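Local coordinates for protein myosin-2 (Saccharomyces cerevisiae, PDB 6IXO) that carries organelles and other cargo along polarized actin cables in budding yeast, its globular tail domain, the part described here, binding receptor proteins on the cargo, at residues 35-40 with 98-103; 50-55 with 105-110; 40-45 with 212-217; 83-88 with 156-161. All blocks are in the same frame, centred on the assembly; numbering follows the deposited sequence.

Interaction 1: 35-40 with 98-103; sequences FEVPDA and IPSGVF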
loop_
_atom_site.group_PDB
_atom_site.type_symbol
_atom_site.label_atom_id
_atom_site.label_comp_id
_atom_site.label_asym_id
_atom_site.label_seq_id
_atom_site.Cartn_x
_atom_site.Cartn_y
_atom_site.Cartn_z
ATOM N N PHE A 35 -10.403 10.992 -13.150
ATOM C CA PHE A 35 -9.508 9.910 -13.575
ATOM C C PHE A 35 -10.251 8.566 -13.798
ATOM O O PHE A 35 -11.248 8.262 -13.114
ATOM C CB PHE A 35 -8.389 9.701 -12.540
ATOM C CG PHE A 35 -8.826 8.895 -11.311
ATOM C CD1 PHE A 35 -9.554 9.493 -10.276
ATOM C CD2 PHE A 35 -8.484 7.552 -11.194
ATOM C CE1 PHE A 35 -9.952 8.747 -9.135
ATOM C CE2 PHE A 35 -8.879 6.792 -10.047
ATOM C CZ PHE A 35 -9.614 7.407 -9.026
ATOM N N GLU A 36 -9.753 7.796 -14.764
ATOM C CA GLU A 36 -10.214 6.438 -15.055
ATOM C C GLU A 36 -9.011 5.506 -15.012
ATOM O O GLU A 36 -7.981 5.763 -15.615
ATOM C CB GLU A 36 -10.908 6.336 -16.422
ATOM C CG GLU A 36 -12.257 7.061 -16.518
ATOM C CD GLU A 36 -13.321 6.463 -15.601
ATOM O OE1 GLU A 36 -13.251 5.245 -15.361
ATOM O OE2 GLU A 36 -14.217 7.204 -15.128
ATOM N N VAL A 37 -9.132 4.414 -14.271
ATOM C CA VAL A 37 -8.013 3.518 -14.110
ATOM C C VAL A 37 -8.065 2.468 -15.218
ATOM O O VAL A 37 -9.138 1.994 -15.555
ATOM C CB VAL A 37 -8.063 2.836 -12.684
ATOM C CG1 VAL A 37 -6.917 1.907 -12.519
ATOM C CG2 VAL A 37 -8.009 3.891 -11.597
ATOM N N PRO A 38 -6.921 2.096 -15.804
ATOM C CA PRO A 38 -7.000 0.985 -16.774
ATOM C C PRO A 38 -7.100 -0.386 -16.103
ATOM O O PRO A 38 -6.784 -0.494 -14.928
ATOM C CB PRO A 38 -5.687 1.095 -17.542
ATOM C CG PRO A 38 -4.755 1.764 -16.578
ATOM C CD PRO A 38 -5.606 2.756 -15.825
ATOM N N ASP A 39 -7.484 -1.417 -16.857
ATOM C CA ASP A 39 -7.635 -2.777 -16.320
ATOM C C ASP A 39 -6.318 -3.463 -15.925
ATOM O O ASP A 39 -5.316 -3.343 -16.625
ATOM C CB ASP A 39 -8.372 -3.645 -17.343
ATOM C CG ASP A 39 -9.842 -3.798 -17.022
ATOM O OD1 ASP A 39 -10.310 -3.157 -16.055
ATOM O OD2 ASP A 39 -10.530 -4.556 -17.739
ATOM N N ALA A 40 -6.331 -4.208 -14.815
ATOM C CA ALA A 40 -5.145 -4.956 -14.373
ATOM C C ALA A 40 -5.390 -6.483 -14.274
ATOM O O ALA A 40 -6.518 -6.925 -14.040
ATOM C CB ALA A 40 -4.661 -4.426 -13.047
ATOM N N ILE A 98 -8.000 -0.522 -4.223
ATOM C CA ILE A 98 -6.653 -0.977 -4.563
ATOM C C ILE A 98 -6.214 -0.419 -5.944
ATOM O O ILE A 98 -5.178 0.241 -6.013
ATOM C CB ILE A 98 -6.551 -2.545 -4.539
ATOM C CG1 ILE A 98 -6.668 -3.038 -3.080
ATOM C CG2 ILE A 98 -5.234 -3.006 -5.178
ATOM C CD1 ILE A 98 -7.083 -4.598 -2.983
ATOM N N PRO A 99 -6.987 -0.668 -7.023
ATOM C CA PRO A 99 -6.479 -0.101 -8.293
ATOM C C PRO A 99 -6.373 1.422 -8.270
ATOM O O PRO A 99 -5.370 1.934 -8.784
ATOM C CB PRO A 99 -7.508 -0.564 -9.355
ATOM C CG PRO A 99 -8.695 -1.047 -8.576
ATOM C CD PRO A 99 -8.195 -1.480 -7.229
ATOM N N SER A 100 -7.331 2.143 -7.675
ATOM C CA SER A 100 -7.220 3.614 -7.731
ATOM C C SER A 100 -6.047 4.082 -6.916
ATOM O O SER A 100 -5.368 5.026 -7.280
ATOM C CB SER A 100 -8.494 4.289 -7.271
ATOM O OG SER A 100 -9.541 3.984 -8.183
ATOM N N GLY A 101 -5.781 3.420 -5.795
ATOM C CA GLY A 101 -4.642 3.849 -4.995
ATOM C C GLY A 101 -3.320 3.610 -5.695
ATOM O O GLY A 101 -2.412 4.427 -5.640
ATOM N N VAL A 102 -3.180 2.466 -6.344
ATOM C CA VAL A 102 -1.911 2.174 -7.009
ATOM C C VAL A 102 -1.716 3.150 -8.189
ATOM O O VAL A 102 -0.606 3.658 -8.445
ATOM C CB VAL A 102 -1.876 0.708 -7.508
ATOM C CG1 VAL A 102 -0.593 0.432 -8.294
ATOM C CG2 VAL A 102 -1.997 -0.294 -6.257
ATOM N N PHE A 103 -2.817 3.390 -8.879
ATOM C CA PHE A 103 -2.861 4.351 -9.985
ATOM C C PHE A 103 -2.288 5.688 -9.531
ATOM O O PHE A 103 -1.395 6.266 -10.183
ATOM C CB PHE A 103 -4.318 4.515 -10.452
ATOM C CG PHE A 103 -4.486 5.539 -11.563
ATOM C CD1 PHE A 103 -4.292 5.170 -12.890
ATOM C CD2 PHE A 103 -4.892 6.834 -11.262
ATOM C CE1 PHE A 103 -4.455 6.112 -13.927
ATOM C CE2 PHE A 103 -5.092 7.783 -12.312
ATOM C CZ PHE A 103 -4.871 7.395 -13.625
#
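F35 and F103 make the aromatic part of this contact. Their planes lie within 23° of parallel, but the rings are slid apart, with centroids 5.4 Å from each other, and meet mainly where F35 CD2 comes to 3.6 Å from F103 CE2. A polar contact is made at the edge of F35: S100 OG lies near the ring plane, 3.4 Å from CE2, where ring hydrogens can face an oxygen. Aliphatic contacts complete the set. V37 splits its branches, CG1 crossing to P99 CB at 4.1 Å and CG2 packing against F103 CG at 3.9 Å. The contact belongs to the all-helical cargo-binding tail, where the irregular segment 35-40, between helices 20-32 and 48-51, runs across the N-terminal part of helix 97-124. P38 suits such an unwound chain, and its CD touches F103 CD1 at 4.0 Å. F103 reaches the loop because CG stands anti to its backbone N (chi1 178°). An alanine in place of F103 would probably open a gap beneath V37 and P38 and take away the slid ring beside F35, whose other aromatic neighbours W104 and Y53 would remain. On the side of helix 53-67, Y53 packs on F35 and P54 on F103.

Interaction 2: 50-55 with 105-110; sequences DVVYPA and LANVRE
N107 reaches from helix 97-124 into the turn where helix 48-51 gives way to helix 53-67, and its amide satisfies backbone groups on both sides of that break. ND2 donates to V51 O at 3.0 Å, with an N-H...O angle of 155°. OD1 accepts from A55 N at 2.9 Å in a similarly straight bond of 161°, the donor tilted somewhat from the carbonyl plane. ND2 also bonds to F103 O, one turn back on its own helix. The amide is thus held at both ends and its rotation fixed. Around it P54, A55, V51 and Y53 form the hole for this knob; P54 CD lies 3.1 Å from N107 OD1. P54 suits the first turn of a helix, where its missing N-H costs no bond.

Apolar packing surrounds the polar centre. V51 CG1 touches A106 CB at 3.9 Å, as does CG1 of V52, the N-cap residue of helix 53-67, at 4.0 Å. The small A55 lets its CB approach E110 CB to 3.7 Å. The carboxylate of E110 turns to a salt bridge with R56. A leucine in place of N107 would probably leave V51 O and A55 N without their partners inside a buried contact. An asparagine, carrying donor and acceptor on one short side chain, can therefore serve a buried carbonyl of helix 48-51 and a first-turn N-H of helix 53-67, tying helix 97-124 to both.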
loop_
_atom_site.group_PDB
_atom_site.type_symbol
_atom_site.label_atom_id
_atom_site.label_comp_id
_atom_site.label_asym_id
_atom_site.label_seq_id
_atom_site.Cartn_x
_atom_site.Cartn_y
_atom_site.Cartn_z
ATOM N N ASP A 50 -0.574 4.682 -20.529
ATOM C CA ASP A 50 -1.962 4.404 -20.126
ATOM C C ASP A 50 -2.152 4.512 -18.610
ATOM O O ASP A 50 -3.261 4.726 -18.118
ATOM C CB ASP A 50 -2.392 3.002 -20.580
ATOM C CG ASP A 50 -2.397 2.840 -22.097
ATOM O OD1 ASP A 50 -2.616 3.847 -22.811
ATOM O OD2 ASP A 50 -2.187 1.694 -22.565
ATOM N N VAL A 51 -1.060 4.352 -17.877
ATOM C CA VAL A 51 -1.093 4.373 -16.436
ATOM C C VAL A 51 -0.841 5.787 -15.913
ATOM O O VAL A 51 -1.546 6.268 -15.042
ATOM C CB VAL A 51 -0.051 3.409 -15.830
ATOM C CG1 VAL A 51 -0.064 3.511 -14.310
ATOM C CG2 VAL A 51 -0.346 1.969 -16.283
ATOM N N VAL A 52 0.164 6.464 -16.456
ATOM C CA VAL A 52 0.490 7.757 -15.879
ATOM C C VAL A 52 0.041 8.910 -16.790
ATOM O O VAL A 52 0.714 9.928 -16.852
ATOM C CB VAL A 52 2.014 7.842 -15.554
ATOM C CG1 VAL A 52 2.359 6.813 -14.382
ATOM C CG2 VAL A 52 2.875 7.593 -16.789
ATOM N N TYR A 53 -1.104 8.766 -17.468
ATOM C CA TYR A 53 -1.514 9.824 -18.411
ATOM C C TYR A 53 -1.785 11.167 -17.673
ATOM O O TYR A 53 -1.458 12.240 -18.225
ATOM C CB TYR A 53 -2.731 9.382 -19.271
ATOM C CG TYR A 53 -4.033 9.284 -18.514
ATOM C CD1 TYR A 53 -4.849 10.408 -18.350
ATOM C CD2 TYR A 53 -4.457 8.065 -17.940
ATOM C CE1 TYR A 53 -6.031 10.338 -17.640
ATOM C CE2 TYR A 53 -5.652 7.987 -17.233
ATOM C CZ TYR A 53 -6.434 9.125 -17.077
ATOM O OH TYR A 53 -7.627 9.077 -16.355
ATOM N N PRO A 54 -2.310 11.152 -16.430
ATOM C CA PRO A 54 -2.479 12.457 -15.776
ATOM C C PRO A 54 -1.158 13.121 -15.466
ATOM O O PRO A 54 -1.016 14.314 -15.758
ATOM C CB PRO A 54 -3.221 12.112 -14.465
ATOM C CG PRO A 54 -3.910 10.841 -14.777
ATOM C CD PRO A 54 -2.909 10.076 -15.572
ATOM N N ALA A 55 -0.207 12.375 -14.914
ATOM C CA ALA A 55 1.097 12.978 -14.652
ATOM C C ALA A 55 1.744 13.544 -15.932
ATOM O O ALA A 55 2.290 14.638 -15.886
ATOM C CB ALA A 55 2.042 11.980 -14.027
ATOM N N LEU A 105 -0.522 6.368 -6.796
ATOM C CA LEU A 105 0.885 6.221 -6.420
ATOM C C LEU A 105 1.790 6.304 -7.650
ATOM O O LEU A 105 2.861 6.932 -7.612
ATOM C CB LEU A 105 1.109 4.874 -5.682
ATOM C CG LEU A 105 0.502 4.822 -4.245
ATOM C CD1 LEU A 105 0.614 3.373 -3.661
ATOM C CD2 LEU A 105 1.191 5.826 -3.323
ATOM N N ALA A 106 1.388 5.626 -8.730
ATOM C CA ALA A 106 2.203 5.631 -9.956
ATOM C C ALA A 106 2.333 7.077 -10.478
ATOM O O ALA A 106 3.426 7.534 -10.881
ATOM C CB ALA A 106 1.582 4.768 -11.008
ATOM N N ASN A 107 1.212 7.789 -10.465
ATOM C CA ASN A 107 1.190 9.129 -11.065
ATOM C C ASN A 107 1.973 10.144 -10.252
ATOM O O ASN A 107 2.702 10.992 -10.796
ATOM C CB ASN A 107 -0.254 9.586 -11.273
ATOM C CG ASN A 107 -0.780 9.114 -12.592
ATOM O OD1 ASN A 107 -0.529 9.743 -13.658
ATOM N ND2 ASN A 107 -1.417 7.940 -12.581
ATOM N N VAL A 108 1.850 10.056 -8.938
ATOM C CA VAL A 108 2.597 10.977 -8.073
ATOM C C VAL A 108 4.082 10.630 -8.144
ATOM O O VAL A 108 4.949 11.526 -8.148
ATOM C CB VAL A 108 2.065 10.945 -6.623
ATOM C CG1 VAL A 108 2.996 11.702 -5.690
ATOM C CG2 VAL A 108 0.649 11.556 -6.583
ATOM N N ARG A 109 4.402 9.337 -8.268
ATOM C CA ARG A 109 5.816 8.989 -8.462
ATOM C C ARG A 109 6.336 9.580 -9.774
ATOM O O ARG A 109 7.505 10.005 -9.873
ATOM C CB ARG A 109 6.033 7.465 -8.473
ATOM C CG ARG A 109 7.506 7.083 -8.572
ATOM C CD ARG A 109 8.281 7.615 -7.357
ATOM N NE ARG A 109 9.659 7.092 -7.308
ATOM C CZ ARG A 109 10.557 7.458 -6.385
ATOM N NH1 ARG A 109 10.230 8.376 -5.446
ATOM N NH2 ARG A 109 11.788 6.937 -6.426
ATOM N N GLU A 110 5.493 9.581 -10.802
ATOM C CA GLU A 110 5.971 10.104 -12.094
ATOM C C GLU A 110 6.202 11.630 -11.978
ATOM O O GLU A 110 7.145 12.178 -12.526
ATOM C CB GLU A 110 4.947 9.801 -13.197
ATOM C CG GLU A 110 5.346 10.300 -14.597
ATOM C CD GLU A 110 6.302 9.328 -15.272
ATOM O OE1 GLU A 110 6.650 8.299 -14.645
ATOM O OE2 GLU A 110 6.669 9.589 -16.430
#

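Interaction 3: 40-45 with 212-217; sequences AGVAIQ and IYWCMK. With SO4 (sulfate ion), chain B.
A type I beta turn, G41 to I44, in the loop between helices 20-32 and 48-51 leans on the indole of W214 near the C-terminal end of helix 202-218. V42 CA lies over one face of the indole, 3.8 Å from the centroid of the six-membered ring and 22° off its normal, a CH-pi contact. Beside it V42 CB meets W214 CH2 at 3.8 Å, while the backbone of G41 covers the same face nearer the rim, its C 3.6 Å from W214 CE3. Glycine suits this place because its backbone angles (phi 147°, psi 178°) would jam a CB against the preceding carbonyl oxygen. Farther along the helix, A40 CB packs 4.0 Å from C215 SG, a small group close to the backbone. S218 OG bonds to both G41 N and W214 O, tying the turn to the helix.

At the indole edge W214 NE1 makes weak hydrogen bonds to a sulfate, at 3.0 Å to O4 and 3.3 Å to O2; H274 also binds it. One face thus carries the backbone of the turn, the other Y213 CE2 over its centre, and the N-H stays available to an acceptor, here a weakly held sulfate, probably from the crystallisation liquor.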
loop_
_atom_site.group_PDB
_atom_site.type_symbol
_atom_site.label_atom_id
_atom_site.label_comp_id
_atom_site.label_asym_id
_atom_site.label_seq_id
_atom_site.Cartn_x
_atom_site.Cartn_y
_atom_site.Cartn_z
ATOM N N ALA A 40 -6.331 -4.208 -14.815
ATOM C CA ALA A 40 -5.145 -4.956 -14.373
ATOM C C ALA A 40 -5.390 -6.483 -14.274
ATOM O O ALA A 40 -6.518 -6.925 -14.040
ATOM C CB ALA A 40 -4.661 -4.426 -13.047
ATOM N N GLY A 41 -4.328 -7.274 -14.456
ATOM C CA GLY A 41 -4.444 -8.724 -14.467
ATOM C C GLY A 41 -3.470 -9.445 -15.386
ATOM O O GLY A 41 -2.699 -8.817 -16.136
ATOM N N VAL A 42 -3.543 -10.776 -15.357
ATOM C CA VAL A 42 -2.550 -11.644 -15.994
ATOM C C VAL A 42 -2.400 -11.456 -17.513
ATOM O O VAL A 42 -1.278 -11.447 -18.022
ATOM C CB VAL A 42 -2.854 -13.148 -15.702
ATOM C CG1 VAL A 42 -4.311 -13.489 -16.009
ATOM C CG2 VAL A 42 -1.899 -14.053 -16.482
ATOM N N ALA A 43 -3.508 -11.296 -18.231
ATOM C CA ALA A 43 -3.444 -11.202 -19.689
ATOM C C ALA A 43 -3.428 -9.753 -20.179
ATOM O O ALA A 43 -3.744 -9.471 -21.337
ATOM C CB ALA A 43 -4.607 -11.957 -20.315
ATOM N N ILE A 44 -3.040 -8.839 -19.300
ATOM C CA ILE A 44 -3.107 -7.420 -19.614
ATOM C C ILE A 44 -1.736 -6.791 -19.844
ATOM O O ILE A 44 -0.812 -6.963 -19.052
ATOM C CB ILE A 44 -3.846 -6.668 -18.500
ATOM C CG1 ILE A 44 -5.320 -7.081 -18.536
ATOM C CG2 ILE A 44 -3.659 -5.165 -18.649
ATOM C CD1 ILE A 44 -6.174 -6.305 -17.635
ATOM N N GLN A 45 -1.618 -6.060 -20.947
ATOM C CA GLN A 45 -0.355 -5.430 -21.302
ATOM C C GLN A 45 -0.537 -3.928 -21.492
ATOM O O GLN A 45 -0.893 -3.455 -22.565
ATOM C CB GLN A 45 0.223 -6.086 -22.560
ATOM C CG GLN A 45 0.631 -7.544 -22.329
ATOM C CD GLN A 45 1.008 -8.277 -23.608
ATOM O OE1 GLN A 45 0.987 -7.703 -24.699
ATOM N NE2 GLN A 45 1.351 -9.557 -23.476
ATOM N N ILE A 212 -3.733 -6.504 -5.135
ATOM C CA ILE A 212 -2.557 -5.662 -4.912
ATOM C C ILE A 212 -1.433 -6.088 -5.829
ATOM O O ILE A 212 -0.819 -5.261 -6.509
ATOM C CB ILE A 212 -2.093 -5.728 -3.480
ATOM C CG1 ILE A 212 -3.153 -5.082 -2.580
ATOM C CG2 ILE A 212 -0.784 -4.943 -3.277
ATOM C CD1 ILE A 212 -2.859 -5.256 -1.101
ATOM N N TYR A 213 -1.169 -7.390 -5.866
ATOM C CA TYR A 213 -0.099 -7.885 -6.734
ATOM C C TYR A 213 -0.264 -7.487 -8.192
ATOM O O TYR A 213 0.682 -6.943 -8.830
ATOM C CB TYR A 213 -0.041 -9.433 -6.623
ATOM C CG TYR A 213 0.962 -10.044 -7.586
ATOM C CD1 TYR A 213 2.301 -10.157 -7.239
ATOM C CD2 TYR A 213 0.563 -10.518 -8.830
ATOM C CE1 TYR A 213 3.221 -10.738 -8.097
ATOM C CE2 TYR A 213 1.476 -11.104 -9.702
ATOM C CZ TYR A 213 2.804 -11.204 -9.327
ATOM O OH TYR A 213 3.722 -11.784 -10.167
ATOM N N TRP A 214 -1.443 -7.762 -8.763
ATOM C CA TRP A 214 -1.611 -7.554 -10.217
ATOM C C TRP A 214 -1.707 -6.077 -10.599
ATOM O O TRP A 214 -1.247 -5.696 -11.676
ATOM C CB TRP A 214 -2.835 -8.308 -10.727
ATOM C CG TRP A 214 -2.528 -9.734 -10.928
ATOM C CD1 TRP A 214 -2.992 -10.808 -10.186
ATOM C CD2 TRP A 214 -1.617 -10.271 -11.892
ATOM N NE1 TRP A 214 -2.441 -11.972 -10.678
ATOM C CE2 TRP A 214 -1.595 -11.668 -11.717
ATOM C CE3 TRP A 214 -0.821 -9.698 -12.897
ATOM C CZ2 TRP A 214 -0.805 -12.508 -12.510
ATOM C CZ3 TRP A 214 -0.048 -10.525 -13.679
ATOM C CH2 TRP A 214 -0.041 -11.918 -13.482
ATOM N N CYS A 215 -2.270 -5.237 -9.713
ATOM C CA CYS A 215 -2.332 -3.775 -9.979
ATOM C C CYS A 215 -0.929 -3.204 -9.979
ATOM O O CYS A 215 -0.544 -2.411 -10.867
ATOM C CB CYS A 215 -3.224 -3.053 -8.925
ATOM S SG CYS A 215 -4.986 -3.341 -9.247
ATOM N N MET A 216 -0.134 -3.615 -8.994
ATOM C CA MET A 216 1.262 -3.176 -8.944
ATOM C C MET A 216 2.082 -3.681 -10.104
ATOM O O MET A 216 2.878 -2.926 -10.696
ATOM C CB MET A 216 1.896 -3.605 -7.634
ATOM C CG MET A 216 1.225 -2.854 -6.495
ATOM S SD MET A 216 2.394 -2.527 -5.209
ATOM C CE MET A 216 1.392 -1.566 -4.083
ATOM N N LYS A 217 1.897 -4.950 -10.455
ATOM C CA LYS A 217 2.588 -5.489 -11.630
ATOM C C LYS A 217 2.179 -4.786 -12.945
ATOM O O LYS A 217 3.034 -4.349 -13.765
ATOM C CB LYS A 217 2.319 -7.007 -11.726
ATOM C CG LYS A 217 3.123 -7.668 -12.821
ATOM C CD LYS A 217 3.312 -9.165 -12.596
ATOM C CE LYS A 217 4.343 -9.711 -13.608
ATOM N NZ LYS A 217 4.815 -11.089 -13.269
HETATM S S SO4 B . -2.170 -15.541 -9.771
HETATM O O1 SO4 B . -2.268 -16.544 -8.715
HETATM O O2 SO4 B . -3.498 -15.018 -10.083
HETATM O O3 SO4 B . -1.581 -16.149 -10.960
HETATM O O4 SO4 B . -1.321 -14.445 -9.322
#

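Interaction 4: 83-88 with 156-161; sequences TTIQKV and YNIYNI
Q86 and N157 join their side-chain amides across two neighbouring, nearly parallel helices of the all-helical tail. The segments 83-88 and 156-161 run in the same direction, 10° apart, with axes 9.9 Å from each other at closest approach. N157 ND2 donates to Q86 OE1 at 3.0 Å with an N-H...O angle of 153°, the donor tilted from the carbonyl plane of Q86. The two amide planes stand 90° apart, so the groups meet through this single bond and do not stack. Q86 gets there because CG is anti to its backbone N and the chain stays extended beyond it, a reach that a glutamine has and a shorter amide lacks; N157 has only a short way to go.

Beneath the polar pair lies apolar packing. I161 CD1 crosses the aliphatic part of Q86 at about a right angle, 4.0 Å from CG, so that one glutamine serves both layers. I158 CG2 rests 4.1 Å from Q86 CA, and more loosely 4.5 Å from I85 CG2. Branched isoleucines suit this seam, spreading methyl groups over a helix surface.

Farther out, helix 97-124 backs the same seam: its V108 touches both I85 and I158, and W104 packs on I85. V89 and T90, on the next turn of helix 71-90, lie against I161. Behind N157, N160 ND2 bonds to Y156 O, which also accepts the helical bond from N160 N; the two donors come from opposite faces of that carbonyl plane, ND2 at 3.0 Å.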
loop_
_atom_site.group_PDB
_atom_site.type_symbol
_atom_site.label_atom_id
_atom_site.label_comp_id
_atom_site.label_asym_id
_atom_site.label_seq_id
_atom_site.Cartn_x
_atom_site.Cartn_y
_atom_site.Cartn_z
ATOM N N THR A 83 -3.478 19.657 -3.784
ATOM C CA THR A 83 -4.673 19.563 -2.955
ATOM C C THR A 83 -5.625 18.534 -3.523
ATOM O O THR A 83 -6.172 17.700 -2.789
ATOM C CB THR A 83 -5.424 20.921 -2.862
ATOM O OG1 THR A 83 -4.558 21.907 -2.295
ATOM C CG2 THR A 83 -6.668 20.772 -1.968
ATOM N N THR A 84 -5.833 18.598 -4.837
ATOM C CA THR A 84 -6.846 17.762 -5.468
ATOM C C THR A 84 -6.437 16.298 -5.423
ATOM O O THR A 84 -7.253 15.414 -5.113
ATOM C CB THR A 84 -7.126 18.213 -6.934
ATOM O OG1 THR A 84 -7.645 19.552 -6.914
ATOM C CG2 THR A 84 -8.146 17.280 -7.604
ATOM N N ILE A 85 -5.180 16.017 -5.714
ATOM C CA ILE A 85 -4.776 14.607 -5.722
ATOM C C ILE A 85 -4.929 14.038 -4.316
ATOM O O ILE A 85 -5.477 12.955 -4.137
ATOM C CB ILE A 85 -3.316 14.420 -6.192
ATOM C CG1 ILE A 85 -3.230 14.699 -7.724
ATOM C CG2 ILE A 85 -2.835 13.012 -5.840
ATOM C CD1 ILE A 85 -1.776 14.673 -8.304
ATOM N N GLN A 86 -4.457 14.776 -3.325
ATOM C CA GLN A 86 -4.532 14.238 -1.960
ATOM C C GLN A 86 -6.000 14.018 -1.597
ATOM O O GLN A 86 -6.369 12.985 -1.026
ATOM C CB GLN A 86 -3.875 15.186 -0.956
ATOM C CG GLN A 86 -3.973 14.633 0.498
ATOM C CD GLN A 86 -2.928 15.196 1.453
ATOM O OE1 GLN A 86 -1.753 15.400 1.097
ATOM N NE2 GLN A 86 -3.339 15.419 2.676
ATOM N N LYS A 87 -6.834 14.997 -1.935
ATOM C CA LYS A 87 -8.268 14.884 -1.686
ATOM C C LYS A 87 -8.862 13.675 -2.394
ATOM O O LYS A 87 -9.678 12.941 -1.824
ATOM C CB LYS A 87 -9.001 16.153 -2.120
ATOM C CG LYS A 87 -10.515 16.064 -1.899
ATOM C CD LYS A 87 -11.220 17.409 -2.088
ATOM C CE LYS A 87 -12.683 17.340 -1.656
ATOM N NZ LYS A 87 -13.418 18.613 -1.891
ATOM N N VAL A 88 -8.462 13.448 -3.637
ATOM C CA VAL A 88 -8.969 12.287 -4.355
ATOM C C VAL A 88 -8.588 10.994 -3.638
ATOM O O VAL A 88 -9.399 10.078 -3.512
ATOM C CB VAL A 88 -8.449 12.252 -5.828
ATOM C CG1 VAL A 88 -8.748 10.911 -6.459
ATOM C CG2 VAL A 88 -9.160 13.382 -6.640
ATOM N N TYR A 156 4.263 10.659 0.315
ATOM C CA TYR A 156 4.194 10.148 1.696
ATOM C C TYR A 156 2.764 10.101 2.202
ATOM O O TYR A 156 2.297 9.073 2.765
ATOM C CB TYR A 156 5.037 11.034 2.605
ATOM C CG TYR A 156 5.098 10.565 4.054
ATOM C CD1 TYR A 156 6.077 9.657 4.459
ATOM C CD2 TYR A 156 4.199 11.041 5.005
ATOM C CE1 TYR A 156 6.158 9.222 5.781
ATOM C CE2 TYR A 156 4.268 10.600 6.365
ATOM C CZ TYR A 156 5.250 9.694 6.720
ATOM O OH TYR A 156 5.366 9.258 8.018
ATOM N N ASN A 157 2.072 11.221 2.020
ATOM C CA ASN A 157 0.694 11.379 2.462
ATOM C C ASN A 157 -0.208 10.385 1.798
ATOM O O ASN A 157 -0.954 9.680 2.488
ATOM C CB ASN A 157 0.185 12.827 2.197
ATOM C CG ASN A 157 0.828 13.805 3.112
ATOM O OD1 ASN A 157 1.552 13.391 4.034
ATOM N ND2 ASN A 157 0.595 15.109 2.892
ATOM N N ILE A 158 -0.167 10.286 0.474
ATOM C CA ILE A 158 -1.156 9.404 -0.158
ATOM C C ILE A 158 -0.762 7.928 0.086
ATOM O O ILE A 158 -1.632 7.063 0.151
ATOM C CB ILE A 158 -1.360 9.680 -1.687
ATOM C CG1 ILE A 158 -0.090 9.469 -2.518
ATOM C CG2 ILE A 158 -1.980 11.052 -1.886
ATOM C CD1 ILE A 158 -0.446 9.157 -3.983
ATOM N N TYR A 159 0.517 7.657 0.283
ATOM C CA TYR A 159 0.925 6.270 0.595
ATOM C C TYR A 159 0.296 5.872 1.961
ATOM O O TYR A 159 -0.279 4.770 2.117
ATOM C CB TYR A 159 2.442 6.145 0.660
ATOM C CG TYR A 159 2.849 4.709 1.009
ATOM C CD1 TYR A 159 2.882 3.746 0.022
ATOM C CD2 TYR A 159 3.192 4.349 2.304
ATOM C CE1 TYR A 159 3.242 2.399 0.304
ATOM C CE2 TYR A 159 3.551 3.000 2.633
ATOM C CZ TYR A 159 3.561 2.049 1.635
ATOM O OH TYR A 159 3.958 0.751 1.894
ATOM N N ASN A 160 0.388 6.789 2.925
ATOM C CA ASN A 160 -0.144 6.500 4.270
ATOM C C ASN A 160 -1.649 6.504 4.344
ATOM O O ASN A 160 -2.253 5.723 5.079
ATOM C CB ASN A 160 0.443 7.485 5.252
ATOM C CG ASN A 160 1.749 7.004 5.775
ATOM O OD1 ASN A 160 1.777 6.125 6.628
ATOM N ND2 ASN A 160 2.855 7.506 5.224
ATOM N N ILE A 161 -2.268 7.406 3.611
ATOM C CA ILE A 161 -3.730 7.453 3.567
ATOM C C ILE A 161 -4.259 6.133 2.992
ATOM O O ILE A 161 -5.188 5.499 3.526
ATOM C CB ILE A 161 -4.211 8.624 2.729
ATOM C CG1 ILE A 161 -3.994 9.950 3.492
ATOM C CG2 ILE A 161 -5.702 8.468 2.340
ATOM C CD1 ILE A 161 -4.136 11.222 2.575
#

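All four contacts lie within 12 to 16 Å of the chain's centre, in the globular tail. Helix 97-124 carries segments of interactions 1 and 2, whose centres are 10 Å apart and which meet through E36 N and Y53 OH, 2.9 Å apart. Interaction 3 shares A40 with interaction 1, and C215 SG packs on P99. Interaction 4 lies on another flank of helix 97-124, where I158 meets V108, and is about 23 Å from interaction 3, centre to centre. Along the chain, the first segments come in the order 35-40, 40-45, 50-55, 83-88 and the second as 98-103, 105-110, 156-161, 212-217, so N-terminal segments are laced onto later helices of the cargo-binding domain.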